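Local coordinates for protein PrgZ (Enterococcus faecalis, PDB 4FAJ) that binds peptide pheromones outside the cell as a membrane-anchored receptor of the solute-binding protein 5 family and probably serves peptide uptake, at residues A[513-516]-A[517-521]; A[471-474]-A[475-479]. One frame throughout, in Å; residues are numbered along the deposited sequence.

Along the chain the two contacts come in series and neither nests in nor crosses the other. Contact 2 is met first: strand 464-470 of the large mixed sheet ends, residues 471-474 turn at Ala474, and the chain closes back on itself where helix 477-480 begins, beside the bound peptide. After helix 497-502, contact 1 follows as i to i+3 and i+4 pairs within helix 510-524, which leads into strand 528-539 of the same sheet. Their centres lie about 14 Å apart. Leu514 of contact 1 packs on Asp475 and Pro476 of contact 2, and Arg510, at the start of the later helix, pairs with Asp475, so the turn leading into helix 477-480 is tied to helix 510-524.

Contact 1 of 2, residues A[513-516]-A[517-521]; sequences ELKK and AEKLL
Lys515 and Glu518, three residues apart on helix 510-524, run side by side in the same direction and end in a salt bridge, Lys515 NZ to Glu518 OE1 at 2.7 Å. Both side chains leave the backbone with CG opposite the amide nitrogen. Beyond that they differ: Glu518 is extended, whereas Lys515 bends at chi2 (65°) and then runs straight, which brings its ammonium alongside the carboxylate. OE1 is approached on its syn side, with NZ 22° out of the carboxylate plane. The flank of the lysine lies close as well: Lys515 CE stands 3.4 Å from Glu518 OE1. Lys519 slants across the chain of Lys515, and Lys519 CE comes 3.9 Å from Lys515 CG. Lys519 CG rests 3.3 Å from Lys515 O. The ammonium of Lys519 pairs with Glu384. On another flank the extended Lys516 reaches back one turn to Glu513; Lys516 NZ lies 2.9 Å from Glu513 OE2, which accepts through its syn lone pair. Beneath these side chains run the i to i+4 backbone bonds of the helix, Ala517 N to Glu513 O and Leu520 N to Lys516 O among them. The small Ala517 faces Tyr499 and Leu502 of helix 497-502. Lys515 also makes a cation-pi contact with Phe381. Its NZ is held by Glu518 OE1 and Phe381 O, and the Glu518 carboxylate by Lys515 NZ and Val367 N, which probably compensates the buried charges and fixes the rotation of the carboxylate.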
loop_
_atom_site.group_PDB
_atom_site.type_symbol
_atom_site.label_atom_id
_atom_site.label_comp_id
_atom_site.label_asym_id
_atom_site.label_seq_id
_atom_site.Cartn_x
_atom_site.Cartn_y
_atom_site.Cartn_z
ATOM N N GLU A 513 18.920 -14.753 -2.474
ATOM C CA GLU A 513 19.233 -13.744 -3.484
ATOM C C GLU A 513 18.472 -12.454 -3.242
ATOM O O GLU A 513 19.033 -11.370 -3.410
ATOM C CB GLU A 513 18.984 -14.273 -4.899
ATOM C CG GLU A 513 19.880 -15.448 -5.266
ATOM C CD GLU A 513 21.353 -15.109 -5.207
ATOM O OE1 GLU A 513 21.817 -14.335 -6.071
ATOM O OE2 GLU A 513 22.049 -15.624 -4.301
ATOM N N LEU A 514 17.209 -12.563 -2.841
ATOM C CA LEU A 514 16.431 -11.385 -2.466
ATOM C C LEU A 514 17.018 -10.685 -1.242
ATOM O O LEU A 514 16.984 -9.465 -1.162
ATOM C CB LEU A 514 14.966 -11.738 -2.200
ATOM C CG LEU A 514 14.141 -12.223 -3.396
ATOM C CD1 LEU A 514 12.670 -12.427 -2.974
ATOM C CD2 LEU A 514 14.244 -11.278 -4.586
ATOM N N LYS A 515 17.572 -11.442 -0.299
ATOM C CA LYS A 515 18.228 -10.821 0.859
ATOM C C LYS A 515 19.493 -10.082 0.431
ATOM O O LYS A 515 19.813 -9.013 0.969
ATOM C CB LYS A 515 18.537 -11.846 1.954
ATOM C CG LYS A 515 18.856 -11.226 3.321
ATOM C CD LYS A 515 17.632 -10.510 3.885
ATOM C CE LYS A 515 17.808 -9.990 5.274
ATOM N NZ LYS A 515 16.623 -9.181 5.666
ATOM N N LYS A 516 20.202 -10.635 -0.550
ATOM C CA LYS A 516 21.362 -9.953 -1.112
ATOM C C LYS A 516 20.929 -8.630 -1.738
ATOM O O LYS A 516 21.625 -7.627 -1.604
ATOM C CB LYS A 516 22.073 -10.805 -2.160
ATOM C CG LYS A 516 22.924 -11.925 -1.612
ATOM C CD LYS A 516 23.481 -12.787 -2.765
ATOM C CE LYS A 516 24.293 -13.966 -2.236
ATOM N NZ LYS A 516 24.662 -14.927 -3.330
ATOM N N ALA A 517 19.798 -8.644 -2.442
ATOM C CA ALA A 517 19.283 -7.426 -3.073
ATOM C C ALA A 517 18.979 -6.380 -2.005
ATOM O O ALA A 517 19.393 -5.238 -2.129
ATOM C CB ALA A 517 18.060 -7.719 -3.913
ATOM N N GLU A 518 18.288 -6.772 -0.936
ATOM C CA GLU A 518 18.001 -5.821 0.155
ATOM C C GLU A 518 19.295 -5.198 0.684
ATOM O O GLU A 518 19.385 -3.971 0.845
ATOM C CB GLU A 518 17.223 -6.497 1.289
ATOM C CG GLU A 518 16.697 -5.529 2.335
ATOM C CD GLU A 518 16.023 -6.203 3.514
ATOM O OE1 GLU A 518 16.228 -7.413 3.715
ATOM O OE2 GLU A 518 15.309 -5.498 4.269
ATOM N N LYS A 519 20.316 -6.028 0.893
ATOM C CA LYS A 519 21.594 -5.538 1.386
ATOM C C LYS A 519 22.276 -4.576 0.401
ATOM O O LYS A 519 22.827 -3.561 0.826
ATOM C CB LYS A 519 22.522 -6.706 1.745
ATOM C CG LYS A 519 22.046 -7.526 2.933
ATOM C CD LYS A 519 22.954 -8.718 3.182
ATOM C CE LYS A 519 22.319 -9.661 4.176
ATOM N NZ LYS A 519 23.175 -10.838 4.434
ATOM N N LEU A 520 22.233 -4.877 -0.894
ATOM C CA LEU A 520 22.782 -3.971 -1.905
ATOM C C LEU A 520 22.057 -2.598 -1.864
ATOM O O LEU A 520 22.685 -1.545 -1.923
ATOM C CB LEU A 520 22.663 -4.599 -3.294
ATOM C CG LEU A 520 23.237 -3.849 -4.491
ATOM C CD1 LEU A 520 24.676 -3.427 -4.241
ATOM C CD2 LEU A 520 23.127 -4.724 -5.757
ATOM N N LEU A 521 20.738 -2.622 -1.756
ATOM C CA LEU A 521 19.957 -1.383 -1.639
ATOM C C LEU A 521 20.370 -0.567 -0.408
ATOM O O LEU A 521 20.530 0.653 -0.471
ATOM C CB LEU A 521 18.470 -1.719 -1.584
ATOM C CG LEU A 521 17.457 -0.588 -1.397
ATOM C CD1 LEU A 521 17.642 0.500 -2.458
ATOM C CD2 LEU A 521 16.052 -1.179 -1.462
#

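Contact 2 of 2, residues A[471-474]-A[475-479]; sequences ADYA and DPISF
Ser478 OG reaches back from the first turn of helix 477-480 to take the backbone N-H of Asp472, 3.0 Å from Asp472 N and nearly straight at 169°. With OG opposite its own amide nitrogen (chi1 179°), the serine presents the hydroxyl to the preceding loop; a water 2.7 Å from Ser478 OG donates to Asp472 OD2. The other carboxylate oxygen, OD1, is hydrogen-bonded to the backbone of the bound peptide, so the loop lines the ligand site. Ser478 CB meanwhile sits over one face of the Tyr473 ring in a CH-pi contact, 4.0 Å from the centroid and offset toward the rim. Ile477 CG2 meets that ring at its edge, 3.3 Å from Tyr473 OH. Tyr473 holds CG between its backbone N and carbonyl carbon (chi1 50°), which turns a face of the ring to Ser478 CB, and Tyr201 stacks on it. The chain reverses through an inverse gamma turn centred on Ala474, closed by Asp475 N to Tyr473 O. Asp475 then caps the helix: Asp475 OD1 accepts from Ile477 N at 3.0 Å through the anti lone pair, and the same oxygen forms a salt bridge with Arg510 of helix 510-524. Ala471 CB packs against Phe479 CE1 at 3.6 Å, and the phenylalanine ring meets Trp469 edge-to-face.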
loop_
_atom_site.group_PDB
_atom_site.type_symbol
_atom_site.label_atom_id
_atom_site.label_comp_id
_atom_site.label_asym_id
_atom_site.label_seq_id
_atom_site.Cartn_x
_atom_site.Cartn_y
_atom_site.Cartn_z
ATOM N N ALA A 471 2.903 -4.090 2.317
ATOM C CA ALA A 471 2.945 -5.248 1.438
ATOM C C ALA A 471 1.545 -5.537 0.926
ATOM O O ALA A 471 0.586 -5.433 1.681
ATOM C CB ALA A 471 3.466 -6.469 2.168
ATOM N N ASP A 472 1.451 -5.883 -0.351
ATOM C CA ASP A 472 0.193 -6.305 -0.959
ATOM C C ASP A 472 0.012 -7.813 -0.781
ATOM O O ASP A 472 -1.112 -8.302 -0.770
ATOM C CB ASP A 472 0.170 -5.954 -2.457
ATOM C CG ASP A 472 0.131 -4.466 -2.723
ATOM O OD1 ASP A 472 -0.552 -3.717 -1.976
ATOM O OD2 ASP A 472 0.798 -4.036 -3.694
ATOM N N TYR A 473 1.124 -8.542 -0.664
ATOM C CA TYR A 473 1.116 -9.996 -0.413
ATOM C C TYR A 473 2.364 -10.405 0.402
ATOM O O TYR A 473 3.334 -9.645 0.465
ATOM C CB TYR A 473 1.024 -10.787 -1.732
ATOM C CG TYR A 473 2.032 -10.379 -2.795
ATOM C CD1 TYR A 473 1.833 -9.242 -3.579
ATOM C CD2 TYR A 473 3.184 -11.129 -3.008
ATOM C CE1 TYR A 473 2.764 -8.860 -4.533
ATOM C CE2 TYR A 473 4.112 -10.768 -3.983
ATOM C CZ TYR A 473 3.905 -9.644 -4.735
ATOM O OH TYR A 473 4.851 -9.283 -5.682
ATOM N N ALA A 474 2.334 -11.584 1.031
ATOM C CA ALA A 474 3.378 -11.988 2.002
ATOM C C ALA A 474 4.649 -12.548 1.362
ATOM O O ALA A 474 4.998 -13.709 1.569
ATOM C CB ALA A 474 2.816 -13.011 3.015
ATOM N N ASP A 475 5.329 -11.731 0.570
ATOM C CA ASP A 475 6.601 -12.112 -0.011
ATOM C C ASP A 475 7.473 -10.857 -0.050
ATOM O O ASP A 475 6.969 -9.759 -0.330
ATOM C CB ASP A 475 6.416 -12.712 -1.414
ATOM C CG ASP A 475 7.691 -13.305 -1.968
ATOM O OD1 ASP A 475 8.557 -12.536 -2.425
ATOM O OD2 ASP A 475 7.842 -14.556 -1.950
ATOM N N PRO A 476 8.777 -11.005 0.239
ATOM C CA PRO A 476 9.666 -9.841 0.236
ATOM C C PRO A 476 9.629 -9.030 -1.068
ATOM O O PRO A 476 9.852 -7.806 -1.039
ATOM C CB PRO A 476 11.060 -10.440 0.455
ATOM C CG PRO A 476 10.856 -11.774 1.001
ATOM C CD PRO A 476 9.464 -12.240 0.671
ATOM N N ILE A 477 9.321 -9.684 -2.188
ATOM C CA ILE A 477 9.307 -9.003 -3.486
ATOM C C ILE A 477 8.230 -7.898 -3.575
ATOM O O ILE A 477 8.382 -6.977 -4.355
ATOM C CB ILE A 477 9.166 -10.015 -4.671
ATOM C CG1 ILE A 477 9.562 -9.411 -6.025
ATOM C CG2 ILE A 477 7.732 -10.519 -4.789
ATOM C CD1 ILE A 477 10.917 -8.736 -6.099
ATOM N N SER A 478 7.172 -7.955 -2.765
ATOM C CA SER A 478 6.182 -6.855 -2.767
ATOM C C SER A 478 6.887 -5.521 -2.455
ATOM O O SER A 478 6.626 -4.506 -3.112
ATOM C CB SER A 478 5.028 -7.122 -1.795
ATOM O OG SER A 478 4.099 -6.040 -1.810
ATOM N N PHE A 479 7.827 -5.543 -1.502
ATOM C CA PHE A 479 8.648 -4.364 -1.211
ATOM C C PHE A 479 9.779 -4.114 -2.204
ATOM O O PHE A 479 9.959 -2.985 -2.683
ATOM C CB PHE A 479 9.269 -4.485 0.177
ATOM C CG PHE A 479 8.345 -4.086 1.283
ATOM C CD1 PHE A 479 7.415 -4.978 1.765
ATOM C CD2 PHE A 479 8.402 -2.805 1.829
ATOM C CE1 PHE A 479 6.547 -4.620 2.778
ATOM C CE2 PHE A 479 7.533 -2.443 2.866
ATOM C CZ PHE A 479 6.610 -3.346 3.316
HETATM O O HOH W 1 3.139 -5.549 -4.242
#